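Local coordinates for tetratricopeptide repeat protein (Parabacteroides merdae ATCC 43184, PDB 4R7S), which is of unknown function but, as a tetratricopeptide repeat protein built almost wholly of paired helices, probably acts as a scaffold for binding protein or peptide partners, at residues A111-G116 with D133-V138; M126-D131 with A150-M155; R144-H149 with N167-E172; N158-E163 with F188-N193. All blocks are in the same frame, centred on the assembly; numbering follows the deposited sequence. Where two conformers were deposited one is given.

Contact 1: A111-G116 with D133-V138; sequences ALYCRG and DKILEV
K134 NZ meets E137 OE2 at 3.3 Å, a salt bridge whose hydrogen bond is weak and which stays within helix 125-138. While the charged end of the lysine turns off to this glutamate, its aliphatic root works across the interface. There L112 CD1 rests on K134 CG at 3.7 Å, and the other methyl of the leucine lies alongside K134 CB, the two side chains crossing obliquely. Deeper in, L112 CB packs on I135 CG1 at 3.7 Å. With CG1 beside its backbone N (chi1 -56°) and the chain extended beyond, I135 carries CD1 over to Y113, 3.6 Å from Y113 N and at the edge of the tyrosine ring, near its plane. The short helix axes run 9.7 Å apart at 158°, the antiparallel hairpin of a tetratricopeptide repeat. L102 of helix 91-104 backs L112, and A145 of helix 143-156 touches I135, embedding the pair in the stack. Shortened to an alanine, L112 would probably leave a gap beside K134 CB and CG and free the lysine stem to shift. No hydrogen bond spans the two segments, so what joins them here is the fit of apolar carbons, with charge kept to the margin.

Contact 2: M126-D131 with A150-M155; sequences MWAEQD and AILEKM. With EDO (1,2-ethanediol), chain D.
Two helices that follow each other in the tetratricopeptide stack, 125-138 and 143-156, meet where A128 and E129 receive L152. The leucine divides its branches between them: CD1 touches A128 CB at 3.9 Å, whereas CD2 sits against the helix backbone, 3.7 Å from E129 CA, and equally near the glutamate's CB. L152 CG stands opposite the backbone N (chi1 169°), which sends both methyls across the gap. E129 runs at about a right angle to L152, and its carboxylate continues past the leucine to a salt bridge with R156, an arginine that also pairs with E153. Small against large, A128 under L152, is the kind of helix packing seen in tetratricopeptide repeats; Y119 and I120 of helix 109-121 also touch A128. On another face of helix 143-156, K154 NZ gives a weak hydrogen bond of 3.3 Å to O1 of a bound ethanediol, probably from the crystallisation liquor, and a salt bridge to D185. I151 lines the same molecule, with CG2 3.4 Å from the diol's O1 and CD1 3.7 Å from its C2. A glycine in place of I151 removes this apolar wall and would probably leave the diol more loosely held.

Contact 3: R144-H149 with N167-E172; sequences RARLGH and NYLISE
L169 forks over R146 and L147, and this is the close-packed part of the contact. Its CD1 meets L147 CD1 at 3.9 Å, the two leucines crossing at about a right angle, while CD2 lies on R146 CB, also at 3.9 Å. CG of L169 is placed beside its own backbone N (chi1 -67°), and from there the two methyls separate toward the two neighbouring residues of helix 143-156. L147 is hemmed in further by F166 and by L179 of helix 178-189, so the apolar core runs on past these two segments into the next helix.

Helices 143-156 and 159-172 are sequential and antiparallel, as in a tetratricopeptide hairpin; the axes of 144-149 and 167-172 approach to 10.8 Å, at 149°, with L147 and L169 meeting between them.

Toward the solvent side the fit is looser. R146 stretches out from CG to NE, and its CD comes no nearer than 4.1 Å to Y168 CE2, at the edge of the ring and near its plane. The guanidinium and the ring are turned 74° apart, so the two flat groups do not stack. Y168 finds a closer neighbour in its own helix: E172 CG lies 3.6 Å above one face, toward the rim. The tyrosine's carbonyl is gripped twice, since Y168 O accepts from E172 N along the helix and from S171 OG at 2.9 Å, the hydroxyl somewhat tilted from the carbonyl plane.

Contact 4: N158-E163 with F188-N193; sequences NYDESE and FMMGKN
Two successive selenomethionines at the end of helix 178-189, M189 and M190, meet Y159 from the first turn of helix 159-172, and the selenium of M190 makes an oblique Met-aromatic contact. M190 SE is 5.4 Å from the centroid of the Y159 ring and 50° off its normal. The nearer touch is made by carbon: M190 CG sits 3.6 Å from Y159 CG, and the terminal CE, bent back at chi3 (82°), falls near Y159 CB. The two side chains slide past each other in opposite directions. At the far end of the tyrosine, OH approaches M189 CE at 4.1 Å, crossing that side chain at about a right angle. A water mediates the polar part, 2.8 Å from Y159 OH, and donates a weak bond of 3.3 Å to M189 O. Just beyond, G191 with positive phi closes helix 178-189 in a Schellman motif, its N bonded to F188 O at 3.0 Å. L186 on that helix also touches Y159. Without a direct hydrogen bond between the segments, the hold is mainly M190 carbon against the tyrosine, with selenium (presumably sulfur in the native protein) farther from the ring, and the polar link to M189 O passes through water, its second leg weak.

How the contacts relate
The four contacts follow one another along a run of helices from 109-121 to 178-189, and neighbouring contacts share a helix: 125-138 serves contacts 1 and 2, 143-156 contacts 2 and 3, 159-172 contacts 3 and 4. Along the chain each therefore interlaces with the next, whereas contact 1 closes before contact 3 opens, and contact 2 before contact 4. Successive centres lie about 11, 13 and 15 Å apart, and those of contacts 1 and 4 about 24 Å. Contact 1 meets contact 2 through the R115 to D131 salt bridge, and contact 2 meets contact 4 where S162 OG hydrogen-bonds A150 O. This is the logic of a solenoid, in which each helix packs on those before and after it.

Contact 1: A111-G116 with D133-V138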
loop_
_atom_site.group_PDB
_atom_site.type_symbol
_atom_site.label_atom_id
_atom_site.label_comp_id
_atom_site.label_asym_id
_atom_site.label_seq_id
_atom_site.Cartn_x
_atom_site.Cartn_y
_atom_site.Cartn_z
ATOM N N ALA A 111 -6.597 4.965 -8.612
ATOM C CA ALA A 111 -6.848 3.657 -9.222
ATOM C C ALA A 111 -5.712 3.288 -10.206
ATOM O O ALA A 111 -5.217 2.159 -10.164
ATOM C CB ALA A 111 -8.197 3.652 -9.944
ATOM N N LEU A 112 -5.297 4.247 -11.057
ATOM C CA LEU A 112 -4.224 4.063 -12.028
ATOM C C LEU A 112 -2.920 3.685 -11.328
ATOM O O LEU A 112 -2.256 2.739 -11.754
ATOM C CB LEU A 112 -4.029 5.333 -12.875
ATOM C CG LEU A 112 -5.070 5.609 -13.953
ATOM C CD1 LEU A 112 -5.011 7.046 -14.395
ATOM C CD2 LEU A 112 -4.912 4.652 -15.144
ATOM N N TYR A 113 -2.577 4.407 -10.249
ATOM C CA TYR A 113 -1.351 4.179 -9.484
ATOM C C TYR A 113 -1.338 2.797 -8.863
ATOM O O TYR A 113 -0.345 2.092 -8.992
ATOM C CB TYR A 113 -1.160 5.243 -8.392
ATOM C CG TYR A 113 0.129 5.081 -7.614
ATOM C CD1 TYR A 113 1.368 5.253 -8.230
ATOM C CD2 TYR A 113 0.114 4.775 -6.255
ATOM C CE1 TYR A 113 2.558 5.071 -7.524
ATOM C CE2 TYR A 113 1.298 4.602 -5.536
ATOM C CZ TYR A 113 2.517 4.755 -6.175
ATOM O OH TYR A 113 3.678 4.607 -5.459
ATOM N N CYS A 114 -2.439 2.405 -8.220
ATOM C CA CYS A 114 -2.562 1.122 -7.537
ATOM C C CYS A 114 -2.589 -0.031 -8.518
ATOM O O CYS A 114 -1.944 -1.043 -8.250
ATOM C CB CYS A 114 -3.781 1.109 -6.625
ATOM S SG CYS A 114 -3.629 2.193 -5.185
ATOM N N ARG A 115 -3.280 0.122 -9.665
ATOM C CA ARG A 115 -3.312 -0.921 -10.682
ATOM C C ARG A 115 -1.925 -1.069 -11.279
ATOM O O ARG A 115 -1.483 -2.200 -11.500
ATOM C CB ARG A 115 -4.363 -0.653 -11.773
ATOM C CG ARG A 115 -4.680 -1.904 -12.611
ATOM C CD ARG A 115 -5.775 -1.698 -13.641
ATOM N NE ARG A 115 -5.448 -0.721 -14.691
ATOM C CZ ARG A 115 -6.264 -0.416 -15.697
ATOM N NH1 ARG A 115 -7.443 -1.022 -15.817
ATOM N NH2 ARG A 115 -5.910 0.493 -16.592
ATOM N N GLY A 116 -1.253 0.067 -11.503
ATOM C CA GLY A 116 0.110 0.120 -12.019
ATOM C C GLY A 116 1.054 -0.737 -11.198
ATOM O O GLY A 116 1.755 -1.588 -11.748
ATOM N N ASP A 133 2.001 6.271 -17.297
ATOM C CA ASP A 133 1.946 7.291 -18.355
ATOM C C ASP A 133 0.606 8.030 -18.329
ATOM O O ASP A 133 0.595 9.248 -18.487
ATOM C CB ASP A 133 2.188 6.680 -19.736
ATOM C CG ASP A 133 3.629 6.286 -20.017
ATOM O OD1 ASP A 133 4.552 6.917 -19.431
ATOM O OD2 ASP A 133 3.844 5.378 -20.865
ATOM N N LYS A 134 -0.517 7.301 -18.089
ATOM C CA LYS A 134 -1.867 7.875 -18.011
ATOM C C LYS A 134 -1.922 8.935 -16.935
ATOM O O LYS A 134 -2.529 9.971 -17.172
ATOM C CB LYS A 134 -2.945 6.791 -17.759
ATOM C CG LYS A 134 -4.389 7.231 -18.064
ATOM C CD LYS A 134 -4.715 7.343 -19.566
ATOM C CE LYS A 134 -6.054 7.985 -19.831
ATOM N NZ LYS A 134 -6.298 8.167 -21.288
ATOM N N ILE A 135 -1.283 8.690 -15.762
ATOM C CA ILE A 135 -1.218 9.659 -14.660
ATOM C C ILE A 135 -0.482 10.924 -15.135
ATOM O O ILE A 135 -1.027 12.018 -15.029
ATOM C CB ILE A 135 -0.563 9.084 -13.373
ATOM C CG1 ILE A 135 -1.295 7.818 -12.902
ATOM C CG2 ILE A 135 -0.533 10.166 -12.270
ATOM C CD1 ILE A 135 -0.699 7.061 -11.780
ATOM N N LEU A 136 0.720 10.766 -15.702
ATOM C CA LEU A 136 1.520 11.894 -16.187
ATOM C C LEU A 136 0.844 12.686 -17.331
ATOM O O LEU A 136 1.132 13.868 -17.508
ATOM C CB LEU A 136 2.897 11.407 -16.622
ATOM C CG LEU A 136 3.813 11.083 -15.466
ATOM C CD1 LEU A 136 4.894 10.135 -15.896
ATOM C CD2 LEU A 136 4.349 12.358 -14.806
ATOM N N GLU A 137 -0.059 12.045 -18.074
ATOM C CA GLU A 137 -0.811 12.662 -19.163
ATOM C C GLU A 137 -1.899 13.575 -18.554
ATOM O O GLU A 137 -2.235 14.597 -19.167
ATOM C CB GLU A 137 -1.393 11.545 -20.057
ATOM C CG GLU A 137 -2.523 11.890 -21.011
ATOM C CD GLU A 137 -3.161 10.678 -21.672
ATOM O OE1 GLU A 137 -2.459 9.655 -21.859
ATOM O OE2 GLU A 137 -4.370 10.750 -21.997
ATOM N N VAL A 138 -2.425 13.231 -17.339
ATOM C CA VAL A 138 -3.463 14.053 -16.680
ATOM C C VAL A 138 -2.841 14.945 -15.583
ATOM O O VAL A 138 -3.460 15.911 -15.157
ATOM C CB VAL A 138 -4.688 13.250 -16.123
ATOM C CG1 VAL A 138 -5.293 12.319 -17.170
ATOM C CG2 VAL A 138 -4.345 12.484 -14.855
#

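Contact 2: M126-D131 with A150-M155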
loop_
_atom_site.group_PDB
_atom_site.type_symbol
_atom_site.label_atom_id
_atom_site.label_comp_id
_atom_site.label_asym_id
_atom_site.label_seq_id
_atom_site.Cartn_x
_atom_site.Cartn_y
_atom_site.Cartn_z
HETATM N N MSE A 126 4.351 -3.916 -19.391
HETATM C CA MSE A 126 3.808 -3.011 -20.401
HETATM C C MSE A 126 2.538 -2.364 -19.902
HETATM O O MSE A 126 2.366 -1.161 -20.123
HETATM C CB MSE A 126 3.552 -3.705 -21.755
HETATM C CG MSE A 126 4.828 -3.923 -22.600
HETATM SE SE MSE A 126 6.040 -2.358 -22.748
HETATM C CE MSE A 126 4.661 -0.925 -23.376
ATOM N N TRP A 127 1.661 -3.124 -19.197
ATOM C CA TRP A 127 0.418 -2.511 -18.700
ATOM C C TRP A 127 0.686 -1.550 -17.530
ATOM O O TRP A 127 -0.027 -0.551 -17.432
ATOM C CB TRP A 127 -0.676 -3.524 -18.320
ATOM C CG TRP A 127 -1.150 -4.521 -19.349
ATOM C CD1 TRP A 127 -1.859 -5.660 -19.091
ATOM C CD2 TRP A 127 -0.965 -4.482 -20.776
ATOM N NE1 TRP A 127 -2.118 -6.337 -20.258
ATOM C CE2 TRP A 127 -1.585 -5.637 -21.310
ATOM C CE3 TRP A 127 -0.371 -3.567 -21.663
ATOM C CZ2 TRP A 127 -1.613 -5.907 -22.684
ATOM C CZ3 TRP A 127 -0.335 -3.868 -23.018
ATOM C CH2 TRP A 127 -0.968 -5.017 -23.520
ATOM N N ALA A 128 1.725 -1.814 -16.688
ATOM C CA ALA A 128 2.104 -0.913 -15.583
ATOM C C ALA A 128 2.588 0.430 -16.147
ATOM O O ALA A 128 2.116 1.493 -15.741
ATOM C CB ALA A 128 3.182 -1.543 -14.731
ATOM N N GLU A 129 3.439 0.355 -17.167
ATOM C CA GLU A 129 4.006 1.487 -17.893
ATOM C C GLU A 129 2.889 2.417 -18.396
ATOM O O GLU A 129 2.953 3.630 -18.180
ATOM C CB GLU A 129 4.830 0.944 -19.074
ATOM C CG GLU A 129 5.973 1.839 -19.508
ATOM C CD GLU A 129 6.636 1.433 -20.810
ATOM O OE1 GLU A 129 7.203 0.318 -20.877
ATOM O OE2 GLU A 129 6.586 2.237 -21.767
ATOM N N GLN A 130 1.842 1.831 -19.023
ATOM C CA GLN A 130 0.717 2.568 -19.596
ATOM C C GLN A 130 -0.125 3.288 -18.511
ATOM O O GLN A 130 -0.581 4.410 -18.745
ATOM C CB GLN A 130 -0.138 1.641 -20.474
ATOM C CG GLN A 130 0.615 1.233 -21.745
ATOM C CD GLN A 130 -0.108 0.268 -22.662
ATOM O OE1 GLN A 130 -1.332 0.327 -22.843
ATOM N NE2 GLN A 130 0.660 -0.582 -23.343
ATOM N N ASP A 131 -0.239 2.687 -17.314
ATOM C CA ASP A 131 -0.959 3.270 -16.179
ATOM C C ASP A 131 -0.191 4.438 -15.561
ATOM O O ASP A 131 -0.822 5.416 -15.153
ATOM C CB ASP A 131 -1.279 2.207 -15.111
ATOM C CG ASP A 131 -2.485 1.322 -15.427
ATOM O OD1 ASP A 131 -3.177 1.588 -16.442
ATOM O OD2 ASP A 131 -2.728 0.366 -14.670
ATOM N N ALA A 150 10.181 4.119 -12.091
ATOM C CA ALA A 150 11.447 3.745 -11.483
ATOM C C ALA A 150 11.408 2.295 -10.946
ATOM O O ALA A 150 12.331 1.504 -11.219
ATOM C CB ALA A 150 11.798 4.721 -10.364
ATOM N N ILE A 151 10.335 1.947 -10.225
ATOM C CA ILE A 151 10.161 0.604 -9.633
ATOM C C ILE A 151 9.993 -0.417 -10.754
ATOM O O ILE A 151 10.647 -1.447 -10.730
ATOM C CB ILE A 151 8.989 0.582 -8.600
ATOM C CG1 ILE A 151 9.318 1.501 -7.405
ATOM C CG2 ILE A 151 8.662 -0.855 -8.119
ATOM C CD1 ILE A 151 8.099 2.124 -6.784
ATOM N N LEU A 152 9.161 -0.102 -11.747
ATOM C CA LEU A 152 8.896 -0.920 -12.939
ATOM C C LEU A 152 10.189 -1.290 -13.694
ATOM O O LEU A 152 10.412 -2.464 -14.000
ATOM C CB LEU A 152 7.967 -0.118 -13.865
ATOM C CG LEU A 152 7.757 -0.641 -15.264
ATOM C CD1 LEU A 152 6.999 -1.926 -15.228
ATOM C CD2 LEU A 152 6.990 0.334 -16.071
ATOM N N GLU A 153 11.025 -0.281 -13.989
ATOM C CA GLU A 153 12.281 -0.429 -14.729
ATOM C C GLU A 153 13.248 -1.306 -13.999
ATOM O O GLU A 153 13.877 -2.160 -14.628
ATOM C CB GLU A 153 12.908 0.929 -15.044
ATOM C CG GLU A 153 12.161 1.713 -16.115
ATOM C CD GLU A 153 11.885 1.091 -17.477
ATOM O OE1 GLU A 153 12.262 -0.079 -17.718
ATOM O OE2 GLU A 153 11.282 1.796 -18.318
ATOM N N LYS A 154 13.355 -1.128 -12.675
ATOM C CA LYS A 154 14.169 -1.971 -11.806
ATOM C C LYS A 154 13.682 -3.449 -11.907
ATOM O O LYS A 154 14.487 -4.342 -12.136
ATOM C CB LYS A 154 14.057 -1.455 -10.363
ATOM C CG LYS A 154 14.587 -2.445 -9.319
ATOM C CD LYS A 154 14.342 -1.987 -7.894
ATOM C CE LYS A 154 13.013 -2.454 -7.357
ATOM N NZ LYS A 154 12.749 -1.806 -6.057
HETATM N N MSE A 155 12.370 -3.700 -11.765
HETATM C CA MSE A 155 11.827 -5.073 -11.823
HETATM C C MSE A 155 12.001 -5.735 -13.213
HETATM O O MSE A 155 12.107 -6.966 -13.299
HETATM C CB MSE A 155 10.364 -5.093 -11.403
HETATM C CG MSE A 155 10.133 -4.634 -9.955
HETATM SE SE MSE A 155 11.191 -5.515 -8.552
HETATM C CE MSE A 155 10.935 -7.434 -9.108
HETATM C C1 EDO D . 9.658 -1.731 -4.185
HETATM O O1 EDO D . 9.614 -2.584 -5.323
HETATM C C2 EDO D . 8.604 -0.577 -4.282
HETATM O O2 EDO D . 7.258 -1.043 -4.296
#

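Contact 3: R144-H149 with N167-E172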
loop_
_atom_site.group_PDB
_atom_site.type_symbol
_atom_site.label_atom_id
_atom_site.label_comp_id
_atom_site.label_asym_id
_atom_site.label_seq_id
_atom_site.Cartn_x
_atom_site.Cartn_y
_atom_site.Cartn_z
ATOM N N ARG A 144 4.718 10.369 -7.850
ATOM C CA ARG A 144 4.526 8.928 -7.668
ATOM C C ARG A 144 4.398 8.187 -8.999
ATOM O O ARG A 144 4.755 7.009 -9.045
ATOM C CB ARG A 144 3.364 8.578 -6.712
ATOM C CG ARG A 144 1.982 8.976 -7.169
ATOM C CD ARG A 144 0.962 8.680 -6.095
ATOM N NE ARG A 144 -0.375 8.892 -6.638
ATOM C CZ ARG A 144 -1.500 8.469 -6.076
ATOM N NH1 ARG A 144 -1.471 7.829 -4.910
ATOM N NH2 ARG A 144 -2.667 8.688 -6.670
ATOM N N ALA A 145 3.977 8.867 -10.080
ATOM C CA ALA A 145 3.905 8.238 -11.395
ATOM C C ALA A 145 5.330 7.916 -11.899
ATOM O O ALA A 145 5.582 6.812 -12.388
ATOM C CB ALA A 145 3.184 9.140 -12.365
ATOM N N ARG A 146 6.269 8.854 -11.674
ATOM C CA ARG A 146 7.683 8.737 -12.033
ATOM C C ARG A 146 8.323 7.639 -11.192
ATOM O O ARG A 146 9.077 6.839 -11.727
ATOM C CB ARG A 146 8.417 10.096 -11.887
ATOM C CG ARG A 146 7.930 11.150 -12.901
ATOM C CD ARG A 146 8.808 12.397 -12.980
ATOM N NE ARG A 146 8.238 13.380 -13.902
ATOM C CZ ARG A 146 8.466 13.440 -15.215
ATOM N NH1 ARG A 146 9.310 12.590 -15.793
ATOM N NH2 ARG A 146 7.861 14.354 -15.957
ATOM N N LEU A 147 7.944 7.536 -9.913
ATOM C CA LEU A 147 8.425 6.486 -9.016
ATOM C C LEU A 147 7.924 5.123 -9.465
ATOM O O LEU A 147 8.670 4.157 -9.440
ATOM C CB LEU A 147 7.949 6.780 -7.601
ATOM C CG LEU A 147 8.613 6.016 -6.477
ATOM C CD1 LEU A 147 10.071 6.422 -6.320
ATOM C CD2 LEU A 147 7.893 6.297 -5.187
ATOM N N GLY A 148 6.679 5.068 -9.922
ATOM C CA GLY A 148 6.102 3.858 -10.488
ATOM C C GLY A 148 6.973 3.358 -11.626
ATOM O O GLY A 148 7.329 2.180 -11.656
ATOM N N HIS A 149 7.378 4.278 -12.526
ATOM C CA HIS A 149 8.272 3.989 -13.650
ATOM C C HIS A 149 9.635 3.485 -13.150
ATOM O O HIS A 149 10.147 2.504 -13.684
ATOM C CB HIS A 149 8.457 5.231 -14.548
ATOM C CG HIS A 149 7.335 5.444 -15.519
ATOM N ND1 HIS A 149 6.969 4.465 -16.427
ATOM C CD2 HIS A 149 6.567 6.536 -15.722
ATOM C CE1 HIS A 149 5.993 4.987 -17.145
ATOM N NE2 HIS A 149 5.723 6.236 -16.762
ATOM N N ASN A 167 17.704 9.159 -9.612
ATOM C CA ASN A 167 18.647 10.268 -9.461
ATOM C C ASN A 167 17.930 11.607 -9.705
ATOM O O ASN A 167 18.158 12.573 -8.960
ATOM C CB ASN A 167 19.880 10.119 -10.372
ATOM C CG ASN A 167 20.803 8.990 -9.972
ATOM O OD1 ASN A 167 20.841 8.539 -8.813
ATOM N ND2 ASN A 167 21.587 8.508 -10.936
ATOM N N TYR A 168 17.029 11.634 -10.700
ATOM C CA TYR A 168 16.280 12.835 -11.025
ATOM C C TYR A 168 15.376 13.247 -9.852
ATOM O O TYR A 168 15.409 14.411 -9.457
ATOM C CB TYR A 168 15.469 12.662 -12.330
ATOM C CG TYR A 168 14.497 13.800 -12.572
ATOM C CD1 TYR A 168 14.956 15.101 -12.793
ATOM C CD2 TYR A 168 13.119 13.595 -12.502
ATOM C CE1 TYR A 168 14.069 16.160 -12.982
ATOM C CE2 TYR A 168 12.219 14.641 -12.733
ATOM C CZ TYR A 168 12.701 15.925 -12.960
ATOM O OH TYR A 168 11.833 16.973 -13.172
ATOM N N LEU A 169 14.581 12.299 -9.309
ATOM C CA LEU A 169 13.642 12.535 -8.213
ATOM C C LEU A 169 14.348 13.036 -6.963
ATOM O O LEU A 169 13.837 13.940 -6.300
ATOM C CB LEU A 169 12.836 11.268 -7.879
ATOM C CG LEU A 169 11.851 10.767 -8.942
ATOM C CD1 LEU A 169 11.153 9.448 -8.493
ATOM C CD2 LEU A 169 10.814 11.825 -9.292
ATOM N N ILE A 170 15.508 12.443 -6.639
ATOM C CA ILE A 170 16.337 12.775 -5.473
ATOM C C ILE A 170 16.965 14.161 -5.686
ATOM O O ILE A 170 17.032 14.925 -4.736
ATOM C CB ILE A 170 17.391 11.649 -5.191
ATOM C CG1 ILE A 170 16.675 10.383 -4.624
ATOM C CG2 ILE A 170 18.547 12.124 -4.273
ATOM C CD1 ILE A 170 17.545 9.202 -4.199
ATOM N N SER A 171 17.364 14.514 -6.919
ATOM C CA SER A 171 17.887 15.863 -7.216
ATOM C C SER A 171 16.795 16.931 -6.996
ATOM O O SER A 171 17.098 18.033 -6.538
ATOM C CB SER A 171 18.421 15.946 -8.644
ATOM O OG SER A 171 17.448 16.420 -9.565
ATOM N N GLU A 172 15.530 16.581 -7.311
ATOM C CA GLU A 172 14.358 17.432 -7.175
ATOM C C GLU A 172 13.946 17.604 -5.710
ATOM O O GLU A 172 13.698 18.731 -5.280
ATOM C CB GLU A 172 13.199 16.866 -8.002
ATOM C CG GLU A 172 13.345 17.130 -9.496
ATOM C CD GLU A 172 13.404 18.594 -9.892
ATOM O OE1 GLU A 172 12.355 19.275 -9.814
ATOM O OE2 GLU A 172 14.510 19.069 -10.241
#

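Contact 4: N158-E163 with F188-N193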
loop_
_atom_site.group_PDB
_atom_site.type_symbol
_atom_site.label_atom_id
_atom_site.label_comp_id
_atom_site.label_asym_id
_atom_site.label_seq_id
_atom_site.Cartn_x
_atom_site.Cartn_y
_atom_site.Cartn_z
ATOM N N ASN A 158 15.935 -3.000 -16.244
ATOM C CA ASN A 158 16.501 -1.805 -16.906
ATOM C C ASN A 158 16.989 -0.876 -15.824
ATOM O O ASN A 158 16.431 0.202 -15.614
ATOM C CB ASN A 158 15.507 -1.102 -17.879
ATOM C CG ASN A 158 15.023 -1.972 -19.019
ATOM O OD1 ASN A 158 15.644 -2.983 -19.397
ATOM N ND2 ASN A 158 13.889 -1.597 -19.590
ATOM N N TYR A 159 18.033 -1.335 -15.129
ATOM C CA TYR A 159 18.654 -0.727 -13.964
ATOM C C TYR A 159 19.138 0.686 -14.205
ATOM O O TYR A 159 18.954 1.525 -13.330
ATOM C CB TYR A 159 19.799 -1.612 -13.452
ATOM C CG TYR A 159 19.324 -2.989 -13.034
ATOM C CD1 TYR A 159 18.345 -3.143 -12.057
ATOM C CD2 TYR A 159 19.840 -4.141 -13.629
ATOM C CE1 TYR A 159 17.871 -4.404 -11.694
ATOM C CE2 TYR A 159 19.399 -5.415 -13.246
ATOM C CZ TYR A 159 18.406 -5.538 -12.279
ATOM O OH TYR A 159 17.907 -6.770 -11.911
ATOM N N ASP A 160 19.677 0.976 -15.390
ATOM C CA ASP A 160 20.172 2.307 -15.728
ATOM C C ASP A 160 19.045 3.293 -15.883
ATOM O O ASP A 160 19.204 4.474 -15.532
ATOM C CB ASP A 160 21.009 2.264 -17.014
ATOM C CG ASP A 160 22.339 1.531 -16.882
ATOM O OD1 ASP A 160 22.898 1.492 -15.743
ATOM O OD2 ASP A 160 22.852 1.043 -17.922
ATOM N N GLU A 161 17.906 2.830 -16.425
ATOM C CA GLU A 161 16.749 3.701 -16.591
ATOM C C GLU A 161 16.180 4.006 -15.192
ATOM O O GLU A 161 15.960 5.174 -14.840
ATOM C CB GLU A 161 15.709 3.072 -17.548
ATOM C CG GLU A 161 14.551 3.978 -17.970
ATOM C CD GLU A 161 14.782 5.437 -18.354
ATOM O OE1 GLU A 161 15.951 5.883 -18.426
ATOM O OE2 GLU A 161 13.767 6.149 -18.546
ATOM N N SER A 162 16.068 2.956 -14.371
ATOM C CA SER A 162 15.598 3.066 -13.016
ATOM C C SER A 162 16.471 4.047 -12.215
ATOM O O SER A 162 15.951 4.901 -11.485
ATOM C CB SER A 162 15.601 1.685 -12.371
ATOM O OG SER A 162 15.028 1.767 -11.080
ATOM N N GLU A 163 17.795 3.921 -12.361
ATOM C CA GLU A 163 18.753 4.764 -11.649
ATOM C C GLU A 163 18.632 6.208 -12.102
ATOM O O GLU A 163 18.687 7.106 -11.266
ATOM C CB GLU A 163 20.184 4.237 -11.849
ATOM C CG GLU A 163 21.207 5.040 -11.060
ATOM C CD GLU A 163 22.666 4.788 -11.361
ATOM O OE1 GLU A 163 23.010 4.375 -12.491
ATOM O OE2 GLU A 163 23.480 5.048 -10.454
ATOM N N PHE A 188 21.088 -2.580 -4.560
ATOM C CA PHE A 188 21.264 -3.939 -4.063
ATOM C C PHE A 188 20.921 -4.929 -5.164
ATOM O O PHE A 188 21.714 -5.835 -5.414
ATOM C CB PHE A 188 20.430 -4.193 -2.815
ATOM C CG PHE A 188 20.411 -5.634 -2.358
ATOM C CD1 PHE A 188 21.471 -6.164 -1.640
ATOM C CD2 PHE A 188 19.295 -6.437 -2.579
ATOM C CE1 PHE A 188 21.433 -7.481 -1.173
ATOM C CE2 PHE A 188 19.267 -7.758 -2.138
ATOM C CZ PHE A 188 20.335 -8.272 -1.432
HETATM N N MSE A 189 19.778 -4.732 -5.861
HETATM C CA MSE A 189 19.394 -5.626 -6.955
HETATM C C MSE A 189 20.393 -5.587 -8.113
HETATM O O MSE A 189 20.384 -6.480 -8.953
HETATM C CB MSE A 189 18.007 -5.298 -7.474
HETATM C CG MSE A 189 16.919 -5.702 -6.524
HETATM SE SE MSE A 189 15.163 -5.408 -7.310
HETATM C CE MSE A 189 15.232 -6.802 -8.820
HETATM N N MSE A 190 21.227 -4.557 -8.163
HETATM C CA MSE A 190 22.237 -4.369 -9.201
HETATM C C MSE A 190 23.574 -5.017 -8.835
HETATM O O MSE A 190 24.473 -5.038 -9.682
HETATM C CB MSE A 190 22.477 -2.855 -9.440
HETATM C CG MSE A 190 21.432 -2.202 -10.288
HETATM SE SE MSE A 190 21.834 -0.316 -10.508
HETATM C CE MSE A 190 23.164 -0.485 -11.984
ATOM N N GLY A 191 23.717 -5.453 -7.573
ATOM C CA GLY A 191 24.938 -6.032 -7.009
ATOM C C GLY A 191 25.879 -4.971 -6.471
ATOM O O GLY A 191 27.010 -5.276 -6.091
ATOM N N LYS A 192 25.428 -3.713 -6.449
ATOM C CA LYS A 192 26.186 -2.553 -6.001
ATOM C C LYS A 192 25.935 -2.307 -4.506
ATOM O O LYS A 192 25.360 -1.283 -4.098
ATOM C CB LYS A 192 25.818 -1.330 -6.847
ATOM C CG LYS A 192 26.239 -1.426 -8.317
ATOM C CD LYS A 192 26.229 -0.009 -8.952
ATOM C CE LYS A 192 26.660 0.035 -10.407
ATOM N NZ LYS A 192 28.117 -0.240 -10.601
ATOM N N ASN A 193 26.392 -3.257 -3.686
ATOM C CA ASN A 193 26.177 -3.246 -2.245
ATOM C C ASN A 193 26.843 -2.067 -1.530
ATOM O O ASN A 193 26.197 -1.461 -0.692
ATOM C CB ASN A 193 26.627 -4.563 -1.639
ATOM C CG ASN A 193 25.799 -5.773 -2.045
ATOM O OD1 ASN A 193 24.725 -5.695 -2.667
ATOM N ND2 ASN A 193 26.270 -6.940 -1.655
HETATM O O HOH W 1 20.244 -8.384 -11.705
#